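Local coordinates for protein diphosphomevalonate decarboxylase, putative (Trypanosoma brucei, PDB 2HKE) that probably catalyses the ATP-dependent decarboxylation of (R)-5-diphosphomevalonate to isopentenyl diphosphate, a precursor of isoprenoids and sterols, at residues Val8-Asn13 / Cys366-Leu371; Pro45-Thr50 / Val101-Phe106; Gly153-Trp158 / Ser362-Gly367. The protein carries 1 engineered substitution. All coordinates share one frame; numbering follows the deposited sequence. Where two conformers were deposited one is given.

Overall arrangement
Contacts 1 and 2 build neighbouring parts of one mixed sheet in the N-terminal domain: strand 5-15 pairs with strand 369-371 in contact 1 and with strand 48-55, the first strand of contact 2. Their centres lie about 10 Å apart, and Val8 N to Thr50 O, at 2.9 Å, is a probable hydrogen bond between them. Contact 3 ends on the same part of the chain as contact 1, sharing Cys366 and Gly367, with centres again about 10 Å apart. Contacts 2 and 3 do not touch; their nearest atoms are about 7 Å apart. A sulfate ion, probably from the crystallisation liquor, touches contacts 1 and 3 and is also hydrogen-bonded to Ser42 OG and Ala43 N.

Contact 1 of 3, residues Val8-Asn13 / Cys366-Leu371; sequences VEAPIN and CGVKYL. With SO4 (sulfate ion), chain E.
Leu371 crosses the Glu9 side chain at about a right angle, its CD2 methyl lying against the CG-CD end, 3.3 Å from Glu9 CG, and alongside the carboxylate. Glu9 CG lies anti to its carbonyl carbon, and the extended chain beyond it carries the carboxylate on to Arg47, which forms a salt bridge with OE2. On the other face of the sheet, Val8 and Tyr370 run side by side in the same direction, with Val8 CG2 3.6 Å from Tyr370 CD2. The backbone between these faces is an antiparallel two-strand pairing, the strand axes at 150° and 4.8 Å apart, by which strand 369-371 returns from the C-terminal domain to join strand 5-15. Glu9 and Lys369 form the hydrogen-bonded pair: Glu9 N to Lys369 O is 2.9 Å and Lys369 N to Glu9 O 3.0 Å, both donors in the carbonyl planes. Val8 and Tyr370 are the adjacent non-hydrogen-bonded pair. Helix 114-130 lies under their face, Ala125 touching Val8 and Ala124 touching Tyr370. Toward the loop, Ala10 CB meets Val368 CG1 at 4.1 Å, and Pro11 CD comes to 3.7 Å from Gly367 O.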
loop_
_atom_site.group_PDB
_atom_site.type_symbol
_atom_site.label_atom_id
_atom_site.label_comp_id
_atom_site.label_asym_id
_atom_site.label_seq_id
_atom_site.Cartn_x
_atom_site.Cartn_y
_atom_site.Cartn_z
ATOM N N VAL A 8 1.812 18.377 0.454
ATOM C CA VAL A 8 1.465 17.230 1.307
ATOM C C VAL A 8 2.395 16.099 0.957
ATOM O O VAL A 8 2.738 15.923 -0.212
ATOM C CB VAL A 8 0.019 16.728 1.002
ATOM C CG1 VAL A 8 -0.275 15.415 1.708
ATOM C CG2 VAL A 8 -0.999 17.800 1.393
ATOM N N GLU A 9 2.777 15.323 1.964
ATOM C CA GLU A 9 3.428 14.060 1.752
ATOM C C GLU A 9 2.490 12.957 2.247
ATOM O O GLU A 9 1.848 13.094 3.286
ATOM C CB GLU A 9 4.758 14.008 2.484
ATOM C CG GLU A 9 5.860 14.835 1.749
ATOM C CD GLU A 9 7.236 14.723 2.407
ATOM O OE1 GLU A 9 7.291 14.342 3.611
ATOM O OE2 GLU A 9 8.253 15.016 1.700
ATOM N N ALA A 10 2.401 11.883 1.470
ATOM C CA ALA A 10 1.646 10.714 1.902
ATOM C C ALA A 10 2.480 9.436 1.812
ATOM O O ALA A 10 3.274 9.253 0.873
ATOM C CB ALA A 10 0.362 10.582 1.090
ATOM N N PRO A 11 2.227 8.483 2.724
ATOM C CA PRO A 11 2.924 7.193 2.731
ATOM C C PRO A 11 2.203 6.126 1.903
ATOM O O PRO A 11 1.002 6.264 1.629
ATOM C CB PRO A 11 2.802 6.799 4.184
ATOM C CG PRO A 11 1.406 7.221 4.540
ATOM C CD PRO A 11 1.230 8.559 3.808
ATOM N N ILE A 12 2.894 5.032 1.579
ATOM C CA ILE A 12 2.158 3.865 1.055
ATOM C C ILE A 12 1.484 3.107 2.188
ATOM O O ILE A 12 1.717 3.361 3.353
ATOM C CB ILE A 12 3.082 2.924 0.227
ATOM C CG1 ILE A 12 4.254 2.413 1.047
ATOM C CG2 ILE A 12 3.578 3.649 -1.036
ATOM C CD1 ILE A 12 5.045 1.348 0.327
ATOM N N ASN A 13 0.681 2.097 1.842
ATOM C CA ASN A 13 0.126 1.210 2.823
ATOM C C ASN A 13 0.164 -0.192 2.243
ATOM O O ASN A 13 0.370 -0.378 1.003
ATOM C CB ASN A 13 -1.325 1.620 3.184
ATOM C CG ASN A 13 -2.302 1.441 2.050
ATOM O OD1 ASN A 13 -2.761 0.343 1.808
ATOM N ND2 ASN A 13 -2.635 2.522 1.350
ATOM N N CYS A 366 2.048 7.237 10.679
ATOM C CA CYS A 366 1.079 8.227 11.167
ATOM C C CYS A 366 0.147 8.790 10.107
ATOM O O CYS A 366 -0.813 9.472 10.446
ATOM C CB CYS A 366 1.812 9.418 11.796
ATOM S SG CYS A 366 2.906 8.958 13.143
ATOM N N GLY A 367 0.448 8.573 8.829
ATOM C CA GLY A 367 -0.427 9.057 7.742
ATOM C C GLY A 367 0.044 10.343 7.057
ATOM O O GLY A 367 1.237 10.603 6.928
ATOM N N VAL A 368 -0.876 11.146 6.554
ATOM C CA VAL A 368 -0.452 12.283 5.704
ATOM C C VAL A 368 0.085 13.461 6.517
ATOM O O VAL A 368 -0.317 13.671 7.657
ATOM C CB VAL A 368 -1.558 12.794 4.778
ATOM C CG1 VAL A 368 -2.214 11.609 4.062
ATOM C CG2 VAL A 368 -2.550 13.623 5.562
ATOM N N LYS A 369 0.985 14.213 5.917
ATOM C CA LYS A 369 1.630 15.359 6.571
ATOM C C LYS A 369 1.480 16.542 5.637
ATOM O O LYS A 369 1.668 16.398 4.447
ATOM C CB LYS A 369 3.113 15.065 6.828
ATOM C CG LYS A 369 3.804 16.016 7.826
ATOM C CD LYS A 369 5.167 15.486 8.398
ATOM C CE LYS A 369 6.110 16.665 8.850
ATOM N NZ LYS A 369 7.606 16.324 8.986
ATOM N N TYR A 370 1.133 17.714 6.178
ATOM C CA TYR A 370 1.037 18.962 5.401
ATOM C C TYR A 370 2.341 19.675 5.666
ATOM O O TYR A 370 2.764 19.793 6.807
ATOM C CB TYR A 370 -0.191 19.802 5.851
ATOM C CG TYR A 370 -1.474 19.089 5.600
ATOM C CD1 TYR A 370 -1.909 18.115 6.467
ATOM C CD2 TYR A 370 -2.182 19.295 4.436
ATOM C CE1 TYR A 370 -3.042 17.407 6.231
ATOM C CE2 TYR A 370 -3.355 18.584 4.166
ATOM C CZ TYR A 370 -3.764 17.626 5.069
ATOM O OH TYR A 370 -4.882 16.886 4.847
ATOM N N LEU A 371 2.971 20.145 4.621
ATOM C CA LEU A 371 4.296 20.751 4.711
ATOM C C LEU A 371 4.256 22.257 4.466
ATOM O O LEU A 371 3.257 22.823 4.020
ATOM C CB LEU A 371 5.209 20.094 3.687
ATOM C CG LEU A 371 5.826 18.730 4.054
ATOM C CD1 LEU A 371 4.988 17.874 4.978
ATOM C CD2 LEU A 371 6.215 18.001 2.759
HETATM S S SO4 E . 5.700 8.747 9.832
HETATM O O1 SO4 E . 5.283 8.979 8.449
HETATM O O2 SO4 E . 7.141 8.467 9.811
HETATM O O3 SO4 E . 5.511 10.018 10.555
HETATM O O4 SO4 E . 5.117 7.612 10.565
#

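Contact 2 of 3, residues Pro45-Thr50 / Val101-Phe106; sequences PFRSKT and VSENNF
This is an antiparallel strand pairing within the N-terminal domain's mixed sheet, joining strand 48-55 to strand 97-104 and continued beyond the strands by loop residues. The axes run at 166° to each other. Lys49 and Glu103 form the hydrogen-bonded pair, with both N-to-O distances, Lys49 N to Glu103 O and Glu103 N to Lys49 O, at 2.8 Å. In the adjacent non-hydrogen-bonded pair the hydroxyls Thr50 OG1 and Ser102 OG are hydrogen-bonded tip to tip at 3.0 Å, on the face that Met122 of helix 114-130 covers.

Past the strand end, the ladder runs on through a weak backbone bond from Asn105 N to Arg47 O, and the Asn105 carboxamide adds two stronger ones. Its CG occupies the crowded position between backbone N and carbonyl carbon (chi1 66°), which turns the amide back to the other segment. OD1 accepts from Arg47 N at 2.9 Å, with the donor in the carbonyl plane, while ND2 donates to Pro45 O at 3.0 Å. The Asn105 amide lies over one face of the Arg47 guanidinium, offset toward its rim and tilted, the arginine chain being bent at chi2. Phe106 N donates to Asn104 OD1, forming an Asx turn. The Phe106 ring receives Phe46 CB over one face, 3.5 Å from its centroid and 23° off the normal, a CH-pi contact; the two rings themselves meet obliquely.

Arg47 and Glu103 are linked through water 1, which accepts from Arg47 NH1 and donates to Glu103 OE2, each at 2.6 Å, rather than by a direct salt bridge. Arg47 NE is instead paired with Glu9 OE2, so two carboxylates share the field of one guanidinium, which probably favours their ionised forms.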
loop_
_atom_site.group_PDB
_atom_site.type_symbol
_atom_site.label_atom_id
_atom_site.label_comp_id
_atom_site.label_asym_id
_atom_site.label_seq_id
_atom_site.Cartn_x
_atom_site.Cartn_y
_atom_site.Cartn_z
ATOM N N PRO A 45 11.922 6.353 4.852
ATOM C CA PRO A 45 12.536 7.357 3.975
ATOM C C PRO A 45 11.768 7.699 2.712
ATOM O O PRO A 45 12.008 8.770 2.166
ATOM C CB PRO A 45 13.894 6.730 3.622
ATOM C CG PRO A 45 13.601 5.217 3.683
ATOM C CD PRO A 45 12.540 5.017 4.697
ATOM N N PHE A 46 10.845 6.823 2.268
ATOM C CA PHE A 46 10.170 6.981 0.980
ATOM C C PHE A 46 8.701 7.414 1.127
ATOM O O PHE A 46 7.970 6.882 1.964
ATOM C CB PHE A 46 10.227 5.686 0.168
ATOM C CG PHE A 46 11.625 5.132 0.017
ATOM C CD1 PHE A 46 12.658 5.941 -0.413
ATOM C CD2 PHE A 46 11.903 3.823 0.362
ATOM C CE1 PHE A 46 13.951 5.436 -0.517
ATOM C CE2 PHE A 46 13.173 3.320 0.250
ATOM C CZ PHE A 46 14.180 4.100 -0.203
ATOM N N ARG A 47 8.293 8.317 0.243
ATOM C CA ARG A 47 6.952 8.902 0.273
ATOM C C ARG A 47 6.635 9.552 -1.072
ATOM O O ARG A 47 7.542 9.768 -1.910
ATOM C CB ARG A 47 6.833 9.914 1.420
ATOM C CG ARG A 47 7.506 11.270 1.185
ATOM C CD ARG A 47 9.025 11.206 1.055
ATOM N NE ARG A 47 9.624 12.488 0.615
ATOM C CZ ARG A 47 9.698 12.948 -0.646
ATOM N NH1 ARG A 47 9.181 12.291 -1.678
ATOM N NH2 ARG A 47 10.281 14.118 -0.876
ATOM N N SER A 48 5.356 9.878 -1.293
ATOM C CA SER A 48 4.980 10.751 -2.392
ATOM C C SER A 48 4.724 12.139 -1.848
ATOM O O SER A 48 4.312 12.315 -0.710
ATOM C CB SER A 48 3.751 10.302 -3.167
ATOM O OG SER A 48 3.903 8.974 -3.587
ATOM N N LYS A 49 4.957 13.113 -2.705
ATOM C CA LYS A 49 4.799 14.496 -2.354
ATOM C C LYS A 49 4.073 15.170 -3.504
ATOM O O LYS A 49 4.408 14.935 -4.672
ATOM C CB LYS A 49 6.172 15.095 -2.144
ATOM C CG LYS A 49 6.190 16.590 -1.871
ATOM C CD LYS A 49 7.575 16.912 -1.243
ATOM C CE LYS A 49 7.907 18.328 -1.244
ATOM N NZ LYS A 49 9.363 18.491 -0.831
ATOM N N THR A 50 3.053 15.974 -3.156
ATOM C CA THR A 50 2.329 16.825 -4.120
ATOM C C THR A 50 2.216 18.253 -3.609
ATOM O O THR A 50 1.913 18.477 -2.447
ATOM C CB THR A 50 0.888 16.328 -4.388
ATOM O OG1 THR A 50 0.921 15.046 -4.996
ATOM C CG2 THR A 50 0.072 17.272 -5.267
ATOM N N VAL A 101 1.722 19.445 -9.045
ATOM C CA VAL A 101 3.080 18.965 -9.282
ATOM C C VAL A 101 3.314 17.852 -8.291
ATOM O O VAL A 101 3.188 18.062 -7.082
ATOM C CB VAL A 101 4.108 20.110 -9.077
ATOM C CG1 VAL A 101 5.538 19.583 -9.180
ATOM C CG2 VAL A 101 3.840 21.263 -10.053
ATOM N N SER A 102 3.585 16.652 -8.803
ATOM C CA SER A 102 3.658 15.485 -7.965
ATOM C C SER A 102 4.975 14.760 -8.198
ATOM O O SER A 102 5.431 14.661 -9.339
ATOM C CB SER A 102 2.505 14.557 -8.291
ATOM O OG SER A 102 1.310 15.213 -7.970
ATOM N N GLU A 103 5.579 14.263 -7.130
ATOM C CA GLU A 103 6.715 13.350 -7.295
ATOM C C GLU A 103 6.770 12.310 -6.181
ATOM O O GLU A 103 6.003 12.366 -5.210
ATOM C CB GLU A 103 8.012 14.152 -7.296
ATOM C CG GLU A 103 8.388 14.624 -5.932
ATOM C CD GLU A 103 9.565 15.584 -5.916
ATOM O OE1 GLU A 103 9.816 16.279 -6.943
ATOM O OE2 GLU A 103 10.201 15.667 -4.847
ATOM N N ASN A 104 7.725 11.390 -6.283
ATOM C CA ASN A 104 8.021 10.496 -5.168
ATOM C C ASN A 104 9.484 10.118 -5.226
ATOM O O ASN A 104 10.113 10.317 -6.256
ATOM C CB ASN A 104 7.108 9.252 -5.195
ATOM C CG ASN A 104 7.555 8.214 -6.209
ATOM O OD1 ASN A 104 8.572 7.571 -6.014
ATOM N ND2 ASN A 104 6.800 8.059 -7.280
ATOM N N ASN A 105 10.010 9.605 -4.129
ATOM C CA ASN A 105 11.429 9.224 -4.049
ATOM C C ASN A 105 11.624 7.715 -3.860
ATOM O O ASN A 105 12.641 7.281 -3.349
ATOM C CB ASN A 105 12.119 9.994 -2.936
ATOM C CG ASN A 105 11.618 9.626 -1.553
ATOM O OD1 ASN A 105 10.522 9.046 -1.385
ATOM N ND2 ASN A 105 12.427 9.930 -0.540
ATOM N N PHE A 106 10.652 6.917 -4.266
ATOM C CA PHE A 106 10.810 5.478 -4.160
ATOM C C PHE A 106 11.841 5.085 -5.193
ATOM O O PHE A 106 11.819 5.596 -6.328
ATOM C CB PHE A 106 9.508 4.731 -4.413
ATOM C CG PHE A 106 8.560 4.786 -3.249
ATOM C CD1 PHE A 106 7.600 5.766 -3.173
ATOM C CD2 PHE A 106 8.652 3.853 -2.226
ATOM C CE1 PHE A 106 6.729 5.838 -2.071
ATOM C CE2 PHE A 106 7.784 3.891 -1.134
ATOM C CZ PHE A 106 6.833 4.902 -1.052
HETATM O O HOH W 1 10.430 13.274 -3.775
HETATM O O HOH W 2 3.658 8.976 -6.335
#

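Contact 3 of 3, residues Gly153-Trp158 / Ser362-Gly367; sequences GGFVIW and SPVGCG. With SO4 (sulfate ion), chain E.
In the two-domain GHMP kinase fold, this contact sits where the domains join: as strand 358-363 of the C-terminal domain's sheet runs out, loop 364-367 crosses to the N-terminal domain and meets the Gly153-Gly154 segment that leads into strand 155-159. The hydrogen bond between the two segments is backbone to backbone, Gly154 N to Gly365 O at 3.0 Å; the donor lies nearly along the C=O axis, although the bond is bent, with an N-H...O angle of 146°. Gly153 has no side chain, and a CB there would run into Cys366 O and Gly365 O, so its CA can sit 3.2 Å from Gly365 O and 3.4 Å from Cys366 C. Val364 supplies the apolar part with two branches. CG1, anti to the backbone N (chi1 176°), reaches Gly154 CA at 3.4 Å, while CG2 comes obliquely to the Phe155 ring, 4.2 Å from its CE1, the two side chains crossing at about a right angle. Ile183 of strand 183-189 touches both Val364 and Phe155, continuing this apolar patch. Gly154 is tied by backbone hydrogen bonding to Thr40 of strand 36-40. Cys366 N donates to O4 of a sulfate, probably from the crystallisation liquor, at 3.1 Å.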
loop_
_atom_site.group_PDB
_atom_site.type_symbol
_atom_site.label_atom_id
_atom_site.label_comp_id
_atom_site.label_asym_id
_atom_site.label_seq_id
_atom_site.Cartn_x
_atom_site.Cartn_y
_atom_site.Cartn_z
ATOM N N GLY A 153 -3.217 7.174 9.637
ATOM C CA GLY A 153 -2.171 6.344 10.238
ATOM C C GLY A 153 -2.755 5.062 10.793
ATOM O O GLY A 153 -3.973 4.906 10.928
ATOM N N GLY A 154 -1.891 4.121 11.119
ATOM C CA GLY A 154 -2.308 2.957 11.836
ATOM C C GLY A 154 -2.844 1.827 11.006
ATOM O O GLY A 154 -2.315 1.565 9.934
ATOM N N PHE A 155 -3.889 1.175 11.512
ATOM C CA PHE A 155 -4.565 0.059 10.823
ATOM C C PHE A 155 -5.877 0.637 10.283
ATOM O O PHE A 155 -6.669 1.232 11.017
ATOM C CB PHE A 155 -4.853 -1.069 11.757
ATOM C CG PHE A 155 -3.648 -1.828 12.215
ATOM C CD1 PHE A 155 -2.765 -1.282 13.109
ATOM C CD2 PHE A 155 -3.425 -3.123 11.784
ATOM C CE1 PHE A 155 -1.665 -2.033 13.562
ATOM C CE2 PHE A 155 -2.323 -3.859 12.221
ATOM C CZ PHE A 155 -1.470 -3.299 13.119
ATOM N N VAL A 156 -6.100 0.489 8.988
ATOM C CA VAL A 156 -7.156 1.209 8.289
ATOM C C VAL A 156 -8.022 0.225 7.510
ATOM O O VAL A 156 -7.489 -0.613 6.768
ATOM C CB VAL A 156 -6.518 2.250 7.326
ATOM C CG1 VAL A 156 -7.553 3.011 6.525
ATOM C CG2 VAL A 156 -5.600 3.206 8.145
ATOM N N ILE A 157 -9.327 0.355 7.695
ATOM C CA ILE A 157 -10.319 -0.393 6.924
ATOM C C ILE A 157 -10.884 0.443 5.785
ATOM O O ILE A 157 -11.360 1.536 5.993
ATOM C CB ILE A 157 -11.465 -0.830 7.814
ATOM C CG1 ILE A 157 -10.968 -1.810 8.885
ATOM C CG2 ILE A 157 -12.593 -1.494 6.969
ATOM C CD1 ILE A 157 -12.034 -2.032 10.027
ATOM N N TRP A 158 -10.890 -0.102 4.569
ATOM C CA TRP A 158 -11.662 0.491 3.515
ATOM C C TRP A 158 -13.011 -0.212 3.571
ATOM O O TRP A 158 -13.104 -1.429 3.269
ATOM C CB TRP A 158 -10.974 0.229 2.141
ATOM C CG TRP A 158 -11.684 0.797 0.975
ATOM C CD1 TRP A 158 -12.817 1.571 0.991
ATOM C CD2 TRP A 158 -11.356 0.601 -0.406
ATOM N NE1 TRP A 158 -13.199 1.881 -0.296
ATOM C CE2 TRP A 158 -12.318 1.309 -1.168
ATOM C CE3 TRP A 158 -10.328 -0.067 -1.070
ATOM C CZ2 TRP A 158 -12.301 1.335 -2.556
ATOM C CZ3 TRP A 158 -10.330 -0.043 -2.484
ATOM C CH2 TRP A 158 -11.308 0.681 -3.184
ATOM N N SER A 362 9.804 -0.386 8.260
ATOM C CA SER A 362 8.970 0.701 8.761
ATOM C C SER A 362 8.210 0.273 9.996
ATOM O O SER A 362 7.807 -0.878 10.125
ATOM C CB SER A 362 7.997 1.156 7.655
ATOM O OG SER A 362 6.972 2.017 8.114
ATOM N N PRO A 363 8.013 1.198 10.957
ATOM C CA PRO A 363 6.984 0.998 11.980
ATOM C C PRO A 363 5.612 1.281 11.361
ATOM O O PRO A 363 5.521 1.627 10.176
ATOM C CB PRO A 363 7.337 2.083 13.002
ATOM C CG PRO A 363 7.724 3.186 12.169
ATOM C CD PRO A 363 8.597 2.550 11.063
ATOM N N VAL A 364 4.536 1.133 12.130
ATOM C CA VAL A 364 3.213 1.546 11.696
ATOM C C VAL A 364 3.242 3.062 11.594
ATOM O O VAL A 364 3.724 3.710 12.520
ATOM C CB VAL A 364 2.142 1.062 12.666
ATOM C CG1 VAL A 364 0.816 1.562 12.260
ATOM C CG2 VAL A 364 2.147 -0.517 12.734
ATOM N N GLY A 365 2.827 3.600 10.465
ATOM C CA GLY A 365 2.978 5.037 10.181
ATOM C C GLY A 365 1.825 5.912 10.655
ATOM O O GLY A 365 0.757 5.418 10.979
ATOM N N CYS A 366 2.048 7.237 10.679
ATOM C CA CYS A 366 1.079 8.227 11.167
ATOM C C CYS A 366 0.147 8.790 10.107
ATOM O O CYS A 366 -0.813 9.472 10.446
ATOM C CB CYS A 366 1.812 9.418 11.796
ATOM S SG CYS A 366 2.906 8.958 13.143
ATOM N N GLY A 367 0.448 8.573 8.829
ATOM C CA GLY A 367 -0.427 9.057 7.742
ATOM C C GLY A 367 0.044 10.343 7.057
ATOM O O GLY A 367 1.237 10.603 6.928
HETATM S S SO4 E . 5.700 8.747 9.832
HETATM O O1 SO4 E . 5.283 8.979 8.449
HETATM O O2 SO4 E . 7.141 8.467 9.811
HETATM O O3 SO4 E . 5.511 10.018 10.555
HETATM O O4 SO4 E . 5.117 7.612 10.565
#